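Local coordinates for gamma-glutamyltranspeptidase (Streptomyces lincolnensis, PDB 6J3A) that is a gamma-glutamyltranspeptidase-family protein, an LmbA-like homologue named as a transferase, whose reaction the structure alone does not show, at the interface of chains A and B. Coordinates in Å, arbitrary orientation; residue numbers count along the deposited sequence, not the author numbering. Chains: chain A/B, Gamma-glutamyltranspeptidase.

Contact 1 and contact 2 belong to one two-fold symmetric interface between two copies of the same chain. The centres of their C-alpha atoms lie about 18 Å apart. Each residue pair has a twin with the chains exchanged. The N-terminal segment takes part in both contacts, through A:Arg5 and chain B residues 3-6 in contact 1 and chain A residues 9-11 in contact 2. Strand 613-616 supplies A:Tyr613 to contact 1 and A:Gly616 to contact 2, and the chain ends at A:Arg617. A:Trp20 is in contact 1 and its copy B:Trp20 in contact 2. Residues near both chain ends thus contribute to both patches of this pairing, which may be the biological dimer.

Contact 1: the interface of chains A and B. Residues chain A 5, 20, 607, 610-611, 613; chain B 3-6.
A:Arg5 meets B:Thr4 and B:Arg5 in the two-fold interface of the deposited two-chain assembly, of mixed polar and apolar character, where the N-terminal segment of chain B lies against chain A and probably helps hold the two copies together. The NE of A:Arg5 donates a nearly straight hydrogen bond (169° at H) to the backbone O of B:Thr4, 2.9 Å away. This oxygen sits at the edge of the guanidinium, in its plane. CG of A:Arg5 is anti to the carbonyl carbon (chi1 -68°) and the chain bends at chi2, which places the guanidinium with A:Pro607 CA over the rim of one face and CE1 of A:Tyr613 over the rim of the opposite face. The two Arg5 side chains slide past each other in opposite directions. Their CG atoms touch at 3.8 Å, and the guanidinium planes are turned 70° apart. Their NE atoms are 5.2 Å apart, so the like charges are near each other but not in contact.

B:Pro6 forms the apolar part. Its CD packs on CD1 of the A:Tyr613 ring at 3.8 Å, while its CA meets CB of A:Met610. The sulphur of A:Met610 accepts a weak hydrogen bond from the backbone N of B:Thr3.

Two waters fill in the polar contacts. Water 2 joins A:Arg5 NH1, A:Pro607 O and B:Thr3 O. Water 1 bridges the phenol OH of A:Tyr613, at 2.7 Å, and NH1 of B:Arg5, at 2.9 Å.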
loop_
_atom_site.group_PDB
_atom_site.type_symbol
_atom_site.label_atom_id
_atom_site.label_comp_id
_atom_site.label_asym_id
_atom_site.label_seq_id
_atom_site.Cartn_x
_atom_site.Cartn_y
_atom_site.Cartn_z
ATOM N N ARG A 5 5.768 0.056 4.843
ATOM C CA ARG A 5 4.335 -0.198 4.799
ATOM C C ARG A 5 3.980 -0.996 6.037
ATOM O O ARG A 5 4.857 -1.429 6.790
ATOM C CB ARG A 5 3.951 -1.001 3.563
ATOM C CG ARG A 5 4.117 -0.252 2.257
ATOM C CD ARG A 5 5.093 -0.998 1.384
ATOM N NE ARG A 5 5.624 -0.179 0.308
ATOM C CZ ARG A 5 5.521 -0.448 -0.990
ATOM N NH1 ARG A 5 6.069 0.372 -1.860
ATOM N NH2 ARG A 5 4.885 -1.525 -1.435
ATOM N N TRP A 20 1.076 -2.532 -8.403
ATOM C CA TRP A 20 -0.150 -2.190 -7.662
ATOM C C TRP A 20 -1.438 -2.431 -8.469
ATOM O O TRP A 20 -2.452 -2.855 -7.917
ATOM C CB TRP A 20 -0.093 -0.730 -7.148
ATOM C CG TRP A 20 -0.185 0.302 -8.230
ATOM C CD1 TRP A 20 -1.326 0.826 -8.774
ATOM C CD2 TRP A 20 0.909 0.928 -8.912
ATOM N NE1 TRP A 20 -1.011 1.729 -9.760
ATOM C CE2 TRP A 20 0.353 1.809 -9.870
ATOM C CE3 TRP A 20 2.304 0.817 -8.822
ATOM C CZ2 TRP A 20 1.148 2.589 -10.724
ATOM C CZ3 TRP A 20 3.093 1.592 -9.670
ATOM C CH2 TRP A 20 2.512 2.467 -10.607
ATOM N N PRO A 607 9.189 -2.230 -1.197
ATOM C CA PRO A 607 9.079 -0.818 -1.532
ATOM C C PRO A 607 10.069 -0.325 -2.600
ATOM O O PRO A 607 9.896 0.775 -3.125
ATOM C CB PRO A 607 9.372 -0.146 -0.197
ATOM C CG PRO A 607 10.411 -1.025 0.402
ATOM C CD PRO A 607 10.094 -2.424 -0.046
ATOM N N MET A 610 9.379 1.673 -6.082
ATOM C CA MET A 610 7.996 2.158 -5.899
ATOM C C MET A 610 6.986 1.579 -6.890
ATOM O O MET A 610 6.400 2.292 -7.705
ATOM C CB MET A 610 7.911 3.696 -5.869
ATOM C CG MET A 610 9.212 4.443 -5.983
ATOM S SD MET A 610 10.415 4.170 -4.676
ATOM C CE MET A 610 11.841 4.637 -5.666
ATOM N N GLN A 611 6.782 0.276 -6.784
ATOM C CA GLN A 611 5.971 -0.452 -7.752
ATOM C C GLN A 611 5.253 -1.637 -7.118
ATOM O O GLN A 611 4.032 -1.776 -7.261
ATOM C CB GLN A 611 6.864 -0.908 -8.906
ATOM C CG GLN A 611 6.128 -1.397 -10.137
ATOM C CD GLN A 611 7.081 -1.972 -11.169
ATOM O OE1 GLN A 611 6.829 -3.035 -11.732
ATOM N NE2 GLN A 611 8.204 -1.284 -11.395
ATOM N N TYR A 613 3.434 -3.836 -4.395
ATOM C CA TYR A 613 2.377 -3.359 -3.512
ATOM C C TYR A 613 1.477 -4.500 -3.053
ATOM O O TYR A 613 1.115 -5.374 -3.858
ATOM C CB TYR A 613 1.550 -2.258 -4.210
ATOM C CG TYR A 613 1.012 -1.192 -3.265
ATOM C CD1 TYR A 613 1.884 -0.366 -2.524
ATOM C CD2 TYR A 613 -0.367 -0.991 -3.124
ATOM C CE1 TYR A 613 1.389 0.622 -1.659
ATOM C CE2 TYR A 613 -0.875 -0.011 -2.269
ATOM C CZ TYR A 613 -0.006 0.797 -1.536
ATOM O OH TYR A 613 -0.533 1.758 -0.690
ATOM N N THR B 3 10.716 6.606 -2.061
ATOM C CA THR B 3 9.543 6.858 -1.250
ATOM C C THR B 3 8.975 5.540 -0.745
ATOM O O THR B 3 9.033 4.510 -1.426
ATOM C CB THR B 3 8.439 7.600 -2.022
ATOM O OG1 THR B 3 7.931 6.771 -3.070
ATOM C CG2 THR B 3 8.970 8.893 -2.610
ATOM N N THR B 4 8.383 5.610 0.444
ATOM C CA THR B 4 8.017 4.430 1.224
ATOM C C THR B 4 6.929 3.607 0.548
ATOM O O THR B 4 6.814 2.403 0.803
ATOM C CB THR B 4 7.543 4.821 2.638
ATOM O OG1 THR B 4 6.398 5.676 2.545
ATOM C CG2 THR B 4 8.681 5.510 3.423
ATOM N N ARG B 5 6.129 4.285 -0.276
ATOM C CA ARG B 5 5.170 3.671 -1.183
ATOM C C ARG B 5 5.272 4.376 -2.532
ATOM O O ARG B 5 5.952 5.394 -2.665
ATOM C CB ARG B 5 3.739 3.811 -0.656
ATOM C CG ARG B 5 3.468 3.169 0.695
ATOM C CD ARG B 5 3.466 4.195 1.802
ATOM N NE ARG B 5 3.362 3.586 3.133
ATOM C CZ ARG B 5 2.241 3.423 3.845
ATOM N NH1 ARG B 5 1.045 3.790 3.380
ATOM N NH2 ARG B 5 2.310 2.861 5.048
ATOM N N PRO B 6 4.599 3.836 -3.553
ATOM C CA PRO B 6 4.515 4.625 -4.769
ATOM C C PRO B 6 3.492 5.715 -4.589
ATOM O O PRO B 6 2.691 5.650 -3.658
ATOM C CB PRO B 6 4.037 3.629 -5.833
ATOM C CG PRO B 6 3.680 2.374 -5.132
ATOM C CD PRO B 6 4.127 2.452 -3.718
HETATM O O HOH W 1 0.190 3.994 0.641
HETATM O O HOH W 2 7.826 2.342 -2.430
#

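Contact 2: the interface of chains A and B. Residues chain A 9-11, 616-617; chain B 20-21, 24-25, 137.
A:Gln9 meets B:Trp20 and B:Leu21 of the chain B helix 20-31, and the C-terminal A:Arg617 meets that helix and B:Tyr137, in this part of the two-fold interface, possibly of a biological dimer, where segments near both ends of chain A lie on chain B.

The polar contacts run through B:Trp20 and A:Arg617. The indole NE1 of B:Trp20 donates to the backbone O of A:Gln9 at 3.0 Å. The oxygen lies in the ring plane, at the edge of the indole, but the donor is tilted 32° from the carbonyl plane. CG of B:Trp20 stands between its backbone N and carbonyl carbon (chi1 73°), which helps turn the NE1 edge towards chain A. NH1 of A:Arg617 donates to the phenol OH of B:Tyr137 at 3.3 Å. The guanidinium and the ring are nearly perpendicular, 84° apart.

Apolar contacts lie beside these bonds. The chain of A:Arg617 is extended from CG to NE and crosses B:Gln24 at about a right angle, its CD 3.6 Å from CG of B:Gln24. CD2 of B:Leu21 touches CA of A:Arg617 at 3.5 Å. An alanine in place of A:Arg617 would probably leave the OH of B:Tyr137 without this donor and open a gap beside CG of B:Gln24.

Within chain B, OG of B:Ser25 donates to the backbone O of B:Leu21 one helical turn earlier, 2.6 Å away. The same OG lies 3.8 Å from CD of A:Arg617.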
loop_
_atom_site.group_PDB
_atom_site.type_symbol
_atom_site.label_atom_id
_atom_site.label_comp_id
_atom_site.label_asym_id
_atom_site.label_seq_id
_atom_site.Cartn_x
_atom_site.Cartn_y
_atom_site.Cartn_z
ATOM N N GLN A 9 -3.110 -6.722 7.803
ATOM C CA GLN A 9 -3.806 -7.795 8.517
ATOM C C GLN A 9 -5.298 -7.702 8.253
ATOM O O GLN A 9 -5.854 -6.608 8.261
ATOM C CB GLN A 9 -3.558 -7.660 10.005
ATOM C CG GLN A 9 -2.193 -8.156 10.429
ATOM C CD GLN A 9 -1.928 -7.915 11.894
ATOM O OE1 GLN A 9 -2.143 -6.815 12.402
ATOM N NE2 GLN A 9 -1.446 -8.935 12.579
ATOM N N GLY A 10 -5.952 -8.841 8.055
ATOM C CA GLY A 10 -7.363 -8.844 7.650
ATOM C C GLY A 10 -8.006 -10.208 7.700
ATOM O O GLY A 10 -7.406 -11.154 8.197
ATOM N N THR A 11 -9.238 -10.286 7.204
ATOM C CA THR A 11 -10.058 -11.510 7.260
ATOM C C THR A 11 -10.868 -11.827 6.000
ATOM O O THR A 11 -11.723 -12.718 6.021
ATOM C CB THR A 11 -11.075 -11.411 8.416
ATOM O OG1 THR A 11 -11.869 -10.230 8.249
ATOM C CG2 THR A 11 -10.370 -11.343 9.742
ATOM N N GLY A 616 -5.283 -5.690 0.811
ATOM C CA GLY A 616 -6.274 -6.609 1.353
ATOM C C GLY A 616 -6.989 -6.068 2.565
ATOM O O GLY A 616 -6.782 -4.910 2.955
ATOM N N ARG A 617 -7.835 -6.913 3.156
ATOM C CA ARG A 617 -8.696 -6.496 4.271
ATOM C C ARG A 617 -9.365 -7.666 4.993
ATOM O O ARG A 617 -9.187 -8.822 4.615
ATOM C CB ARG A 617 -9.771 -5.511 3.778
ATOM C CG ARG A 617 -10.767 -6.111 2.808
ATOM C CD ARG A 617 -11.918 -5.164 2.537
ATOM N NE ARG A 617 -12.947 -5.814 1.721
ATOM C CZ ARG A 617 -13.976 -6.529 2.185
ATOM N NH1 ARG A 617 -14.181 -6.692 3.494
ATOM N NH2 ARG A 617 -14.836 -7.081 1.329
ATOM N N TRP B 20 -5.821 0.945 6.592
ATOM C CA TRP B 20 -5.876 0.168 5.338
ATOM C C TRP B 20 -7.204 -0.584 5.126
ATOM O O TRP B 20 -7.626 -0.786 3.992
ATOM C CB TRP B 20 -4.691 -0.809 5.247
ATOM C CG TRP B 20 -4.815 -1.965 6.176
ATOM C CD1 TRP B 20 -5.463 -3.136 5.930
ATOM C CD2 TRP B 20 -4.294 -2.063 7.511
ATOM N NE1 TRP B 20 -5.382 -3.955 7.022
ATOM C CE2 TRP B 20 -4.674 -3.321 8.010
ATOM C CE3 TRP B 20 -3.547 -1.206 8.335
ATOM C CZ2 TRP B 20 -4.338 -3.749 9.302
ATOM C CZ3 TRP B 20 -3.214 -1.631 9.615
ATOM C CH2 TRP B 20 -3.608 -2.895 10.083
ATOM N N LEU B 21 -7.831 -1.006 6.218
ATOM C CA LEU B 21 -9.090 -1.754 6.168
ATOM C C LEU B 21 -10.231 -0.887 5.653
ATOM O O LEU B 21 -11.112 -1.369 4.938
ATOM C CB LEU B 21 -9.458 -2.313 7.550
ATOM C CG LEU B 21 -8.610 -3.446 8.152
ATOM C CD1 LEU B 21 -9.074 -3.718 9.574
ATOM C CD2 LEU B 21 -8.669 -4.723 7.332
ATOM N N GLN B 24 -9.566 -0.166 1.755
ATOM C CA GLN B 24 -9.938 -1.300 0.899
ATOM C C GLN B 24 -11.460 -1.557 0.881
ATOM O O GLN B 24 -11.998 -2.063 -0.110
ATOM C CB GLN B 24 -9.136 -2.567 1.261
ATOM C CG GLN B 24 -9.366 -3.781 0.352
ATOM C CD GLN B 24 -9.248 -3.475 -1.137
ATOM O OE1 GLN B 24 -8.259 -2.877 -1.570
ATOM N NE2 GLN B 24 -10.259 -3.882 -1.929
ATOM N N SER B 25 -12.141 -1.185 1.963
ATOM C CA SER B 25 -13.590 -1.327 2.057
ATOM C C SER B 25 -14.288 -0.290 1.177
ATOM O O SER B 25 -15.254 -0.613 0.488
ATOM C CB SER B 25 -14.064 -1.213 3.510
ATOM O OG SER B 25 -13.471 -2.208 4.325
ATOM N N TYR B 137 -16.781 -6.419 10.268
ATOM C CA TYR B 137 -15.621 -6.247 11.128
ATOM C C TYR B 137 -16.026 -6.069 12.582
ATOM O O TYR B 137 -15.275 -6.430 13.481
ATOM C CB TYR B 137 -14.770 -5.069 10.661
ATOM C CG TYR B 137 -14.045 -5.348 9.366
ATOM C CD1 TYR B 137 -13.135 -6.396 9.282
ATOM C CD2 TYR B 137 -14.263 -4.570 8.225
ATOM C CE1 TYR B 137 -12.460 -6.673 8.107
ATOM C CE2 TYR B 137 -13.588 -4.841 7.037
ATOM C CZ TYR B 137 -12.683 -5.897 6.991
ATOM O OH TYR B 137 -11.987 -6.208 5.846
#